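Local coordinates for protein 2-dehydropantoate 2-reductase (PDB 3HN2) that probably catalyses the NADPH-dependent reduction of 2-dehydropantoate (ketopantoate) to (R)-pantoate in pantothenate biosynthesis, at residues A[19-23]-A[53-58]; A[194-199]-A[295-299]. One frame throughout, in Å; residues are numbered along the deposited sequence.

How the contacts relate
The two contacts sample the two domains of a reductase, one a helix-strand contact with a cation-pi pair, the other a leucine-rich helix-helix contact. Contact 1 lies in the N-terminal, Rossmann-type half, which probably binds NADPH as in relatives; there the end of helix 14-23 meets an edge strand of a small sheet. Contact 2 lies in the all-helical C-terminal half and is buried. They do not touch: their centres are 36 Å apart and their nearest atoms about 20 Å, on opposite sides of the chain's centre. In ketopantoate reductases the active site lies in the cleft between the two domains, whereas each contact here lies within a single domain.

Contact 1. Residues A[19-23]-A[53-58]; sequences ALLQR and FTLPHV
Ala19 O is the acceptor for Arg23 N, 3.1 Å away within helix 14-23, and the same carbonyl oxygen meets the edge of the Phe53 ring, with CZ at 3.7 Å. The benzyl group thus rests against the last helical turn. Arg23 comes over one face of that ring: its CG stands anti to the backbone N (chi1 -156°), and bends at chi2 and chi3 fold the chain back across it. This is a cation-pi contact, with Arg23 CZ 4.2 Å from the Phe53 centroid and the guanidinium tilted 35° from the ring plane; NH2 comes in over the CG-CD1 side. Ala19 CB and Leu20 CD2 add apolar contacts at CZ and CE1. A leucine in place of Phe53 would probably leave the guanidinium without its aromatic face and free to turn. Further along, Gln22 and Leu55 approach from opposite directions, and the Leu55 methyls lie along CG, CD and OE1 of Gln22, with OE1 3.5 Å from Leu55 CD2. Strand 53-55 pairs with strand 44-48, whose Val46 touches both Ala19 and Phe53, while Gln22 also reaches Val28 and Phe30 of strand 28-31 in the main Rossmann-type sheet.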
loop_
_atom_site.group_PDB
_atom_site.type_symbol
_atom_site.label_atom_id
_atom_site.label_comp_id
_atom_site.label_asym_id
_atom_site.label_seq_id
_atom_site.Cartn_x
_atom_site.Cartn_y
_atom_site.Cartn_z
ATOM N N ALA A 19 -15.478 13.946 13.053
ATOM C CA ALA A 19 -14.654 15.142 13.214
ATOM C C ALA A 19 -14.415 15.835 11.883
ATOM O O ALA A 19 -14.390 17.061 11.825
ATOM C CB ALA A 19 -13.336 14.805 13.874
ATOM N N LEU A 20 -14.248 15.048 10.822
ATOM C CA LEU A 20 -14.102 15.598 9.479
ATOM C C LEU A 20 -15.429 16.159 8.973
ATOM O O LEU A 20 -15.449 17.165 8.256
ATOM C CB LEU A 20 -13.558 14.551 8.501
ATOM C CG LEU A 20 -12.125 14.024 8.659
ATOM C CD1 LEU A 20 -11.848 13.005 7.575
ATOM C CD2 LEU A 20 -11.068 15.123 8.630
ATOM N N LEU A 21 -16.527 15.511 9.357
ATOM C CA LEU A 21 -17.865 15.963 8.976
ATOM C C LEU A 21 -18.228 17.336 9.543
ATOM O O LEU A 21 -18.677 18.201 8.793
ATOM C CB LEU A 21 -18.931 14.920 9.321
ATOM C CG LEU A 21 -19.097 13.762 8.328
ATOM C CD1 LEU A 21 -19.760 12.571 9.002
ATOM C CD2 LEU A 21 -19.864 14.168 7.067
ATOM N N GLN A 22 -18.006 17.559 10.839
ATOM C CA GLN A 22 -18.291 18.880 11.417
ATOM C C GLN A 22 -17.242 19.944 11.077
ATOM O O GLN A 22 -17.552 21.136 11.095
ATOM C CB GLN A 22 -18.565 18.820 12.928
ATOM C CG GLN A 22 -17.349 18.896 13.833
ATOM C CD GLN A 22 -17.716 19.196 15.280
ATOM O OE1 GLN A 22 -17.293 20.206 15.836
ATOM N NE2 GLN A 22 -18.506 18.320 15.891
ATOM N N ARG A 23 -16.019 19.512 10.753
ATOM C CA ARG A 23 -14.949 20.428 10.337
ATOM C C ARG A 23 -15.321 21.141 9.042
ATOM O O ARG A 23 -14.904 22.273 8.815
ATOM C CB ARG A 23 -13.625 19.683 10.167
ATOM C CG ARG A 23 -12.373 20.543 10.315
ATOM C CD ARG A 23 -11.758 20.920 8.973
ATOM N NE ARG A 23 -11.269 19.758 8.230
ATOM C CZ ARG A 23 -10.038 19.259 8.324
ATOM N NH1 ARG A 23 -9.699 18.199 7.601
ATOM N NH2 ARG A 23 -9.146 19.812 9.137
ATOM N N PHE A 53 -5.480 18.532 13.336
ATOM C CA PHE A 53 -6.433 19.586 13.694
ATOM C C PHE A 53 -7.153 19.285 15.010
ATOM O O PHE A 53 -7.200 18.140 15.458
ATOM C CB PHE A 53 -7.417 19.895 12.548
ATOM C CG PHE A 53 -8.545 18.904 12.404
ATOM C CD1 PHE A 53 -8.364 17.718 11.703
ATOM C CD2 PHE A 53 -9.805 19.181 12.935
ATOM C CE1 PHE A 53 -9.415 16.811 11.554
ATOM C CE2 PHE A 53 -10.851 18.276 12.796
ATOM C CZ PHE A 53 -10.655 17.090 12.103
ATOM N N THR A 54 -7.702 20.324 15.628
ATOM C CA THR A 54 -8.332 20.198 16.937
ATOM C C THR A 54 -9.695 20.886 16.956
ATOM O O THR A 54 -9.819 22.048 16.568
ATOM C CB THR A 54 -7.441 20.799 18.053
ATOM O OG1 THR A 54 -7.007 22.108 17.666
ATOM C CG2 THR A 54 -6.215 19.932 18.301
ATOM N N LEU A 55 -10.718 20.155 17.388
ATOM C CA LEU A 55 -12.039 20.741 17.589
ATOM C C LEU A 55 -12.160 21.190 19.038
ATOM O O LEU A 55 -12.169 20.349 19.942
ATOM C CB LEU A 55 -13.148 19.739 17.258
ATOM C CG LEU A 55 -13.354 19.314 15.804
ATOM C CD1 LEU A 55 -14.247 18.089 15.761
ATOM C CD2 LEU A 55 -13.937 20.440 14.958
ATOM N N PRO A 56 -12.247 22.517 19.265
ATOM C CA PRO A 56 -12.293 23.073 20.620
ATOM C C PRO A 56 -13.577 22.675 21.342
ATOM O O PRO A 56 -13.549 22.338 22.528
ATOM C CB PRO A 56 -12.263 24.591 20.385
ATOM C CG PRO A 56 -11.824 24.770 18.965
ATOM C CD PRO A 56 -12.325 23.573 18.240
ATOM N N HIS A 57 -14.684 22.704 20.606
ATOM C CA HIS A 57 -15.983 22.308 21.114
ATOM C C HIS A 57 -16.525 21.130 20.304
ATOM O O HIS A 57 -16.426 21.108 19.073
ATOM C CB HIS A 57 -16.950 23.498 21.071
ATOM C CG HIS A 57 -18.392 23.116 21.211
ATOM N ND1 HIS A 57 -19.320 23.339 20.217
ATOM C CD2 HIS A 57 -19.061 22.510 22.220
ATOM C CE1 HIS A 57 -20.500 22.895 20.611
ATOM N NE2 HIS A 57 -20.369 22.384 21.822
ATOM N N VAL A 58 -17.079 20.149 21.011
ATOM C CA VAL A 58 -17.737 19.001 20.392
ATOM C C VAL A 58 -19.114 18.795 21.033
ATOM O O VAL A 58 -19.237 18.757 22.263
ATOM C CB VAL A 58 -16.848 17.723 20.490
ATOM C CG1 VAL A 58 -17.672 16.448 20.416
ATOM C CG2 VAL A 58 -15.783 17.729 19.402
#

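Contact 2. Residues A[194-199]-A[295-299]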
loop_
_atom_site.group_PDB
_atom_site.type_symbol
_atom_site.label_atom_id
_atom_site.label_comp_id
_atom_site.label_asym_id
_atom_site.label_seq_id
_atom_site.Cartn_x
_atom_site.Cartn_y
_atom_site.Cartn_z
ATOM N N ASN A 194 -6.579 -9.625 9.373
ATOM C CA ASN A 194 -7.094 -9.483 10.747
ATOM C C ASN A 194 -7.144 -10.812 11.517
ATOM O O ASN A 194 -7.161 -10.815 12.746
ATOM C CB ASN A 194 -8.447 -8.770 10.796
ATOM C CG ASN A 194 -8.331 -7.287 10.532
ATOM O OD1 ASN A 194 -7.946 -6.868 9.441
ATOM N ND2 ASN A 194 -8.671 -6.482 11.529
ATOM N N GLY A 195 -7.134 -11.929 10.788
ATOM C CA GLY A 195 -7.033 -13.261 11.389
ATOM C C GLY A 195 -5.647 -13.677 11.867
ATOM O O GLY A 195 -5.451 -13.930 13.057
ATOM N N LEU A 196 -4.696 -13.750 10.938
ATOM C CA LEU A 196 -3.344 -14.276 11.204
ATOM C C LEU A 196 -2.546 -13.414 12.165
ATOM O O LEU A 196 -1.960 -13.922 13.114
ATOM C CB LEU A 196 -2.563 -14.435 9.895
ATOM C CG LEU A 196 -2.506 -15.765 9.128
ATOM C CD1 LEU A 196 -3.634 -16.734 9.458
ATOM C CD2 LEU A 196 -2.443 -15.496 7.632
ATOM N N CYS A 197 -2.553 -12.107 11.911
ATOM C CA CYS A 197 -1.862 -11.113 12.729
ATOM C C CYS A 197 -2.277 -11.109 14.192
ATOM O O CYS A 197 -1.431 -10.981 15.070
ATOM C CB CYS A 197 -2.073 -9.716 12.151
ATOM S SG CYS A 197 -1.512 -9.557 10.461
ATOM N N ALA A 198 -3.578 -11.222 14.446
ATOM C CA ALA A 198 -4.093 -11.256 15.808
ATOM C C ALA A 198 -3.694 -12.557 16.507
ATOM O O ALA A 198 -3.318 -12.552 17.682
ATOM C CB ALA A 198 -5.606 -11.083 15.803
ATOM N N LEU A 199 -3.756 -13.659 15.761
ATOM C CA LEU A 199 -3.396 -14.987 16.261
ATOM C C LEU A 199 -1.897 -15.142 16.560
ATOM O O LEU A 199 -1.523 -15.592 17.636
ATOM C CB LEU A 199 -3.831 -16.034 15.242
ATOM C CG LEU A 199 -3.417 -17.480 15.426
ATOM C CD1 LEU A 199 -3.972 -18.144 16.673
ATOM C CD2 LEU A 199 -3.750 -18.255 14.154
ATOM N N LEU A 295 -9.072 -21.023 11.204
ATOM C CA LEU A 295 -8.729 -19.678 11.680
ATOM C C LEU A 295 -9.715 -19.123 12.715
ATOM O O LEU A 295 -9.307 -18.772 13.827
ATOM C CB LEU A 295 -8.585 -18.716 10.501
ATOM C CG LEU A 295 -7.830 -17.395 10.714
ATOM C CD1 LEU A 295 -6.663 -17.538 11.679
ATOM C CD2 LEU A 295 -7.340 -16.885 9.370
ATOM N N ALA A 296 -11.001 -19.066 12.358
ATOM C CA ALA A 296 -12.044 -18.587 13.270
ATOM C C ALA A 296 -11.949 -19.275 14.620
ATOM O O ALA A 296 -11.956 -18.607 15.667
ATOM C CB ALA A 296 -13.450 -18.808 12.659
ATOM N N THR A 297 -11.826 -20.607 14.578
ATOM C CA THR A 297 -11.756 -21.437 15.775
ATOM C C THR A 297 -10.481 -21.207 16.598
ATOM O O THR A 297 -10.567 -20.970 17.807
ATOM C CB THR A 297 -11.855 -22.932 15.434
ATOM O OG1 THR A 297 -12.754 -23.126 14.341
ATOM C CG2 THR A 297 -12.350 -23.704 16.624
ATOM N N LEU A 298 -9.311 -21.272 15.951
ATOM C CA LEU A 298 -8.037 -21.001 16.632
ATOM C C LEU A 298 -8.052 -19.607 17.231
ATOM O O LEU A 298 -7.344 -19.322 18.205
ATOM C CB LEU A 298 -6.848 -21.076 15.661
ATOM C CG LEU A 298 -6.356 -22.439 15.197
ATOM C CD1 LEU A 298 -5.476 -22.252 13.980
ATOM C CD2 LEU A 298 -5.610 -23.165 16.308
ATOM N N LEU A 299 -8.860 -18.732 16.641
ATOM C CA LEU A 299 -8.849 -17.360 17.089
ATOM C C LEU A 299 -9.726 -17.174 18.325
ATOM O O LEU A 299 -9.411 -16.358 19.187
ATOM C CB LEU A 299 -9.190 -16.436 15.935
ATOM C CG LEU A 299 -8.656 -15.006 15.854
ATOM C CD1 LEU A 299 -7.240 -14.806 16.392
ATOM C CD2 LEU A 299 -8.732 -14.649 14.401
#
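Gly195 and Leu199 face Leu295 and Leu299 where two helices run in nearly the same direction: the axes of segments 194-199 and 295-299 approach to 10.0 Å, with 30° between their directions. This is a helix-helix interface of the all-helical C-terminal domain of the ketopantoate reductase family, joining helices 179-200 and 290-302; between these segments the contacts are van der Waals, with no hydrogen bond across. Leu295 and Leu299, one turn apart, send their methyl groups into the surface of the first helix. At the upstream turn, Leu196 crosses Leu295 at about a right angle, its CD1 resting 3.7 Å from Leu295 CD2 and nearly as close to Leu295 CD1. Because Gly195 has no side chain, Leu295 CD2 can also come down to its CA. One turn on, with its first torsion extended (chi1 172°), Leu199 reaches toward the second helix: CD2 meets Leu295 CD1 at 3.9 Å, and CD1 lies by the carbonyl oxygen and CB of Leu298. Leu299 lies alongside, its CD1 3.8 Å from Leu199 CB and also touching Ala198 CB. Met259 of helix 258-264 covers Ala198 and Leu299, and Phe275 of helix 271-284 packs on Leu295. Leu299 CD2, the other branch, lies 3.6 Å from Gly195 O, the same oxygen that accepts the helical bond from Leu199 N.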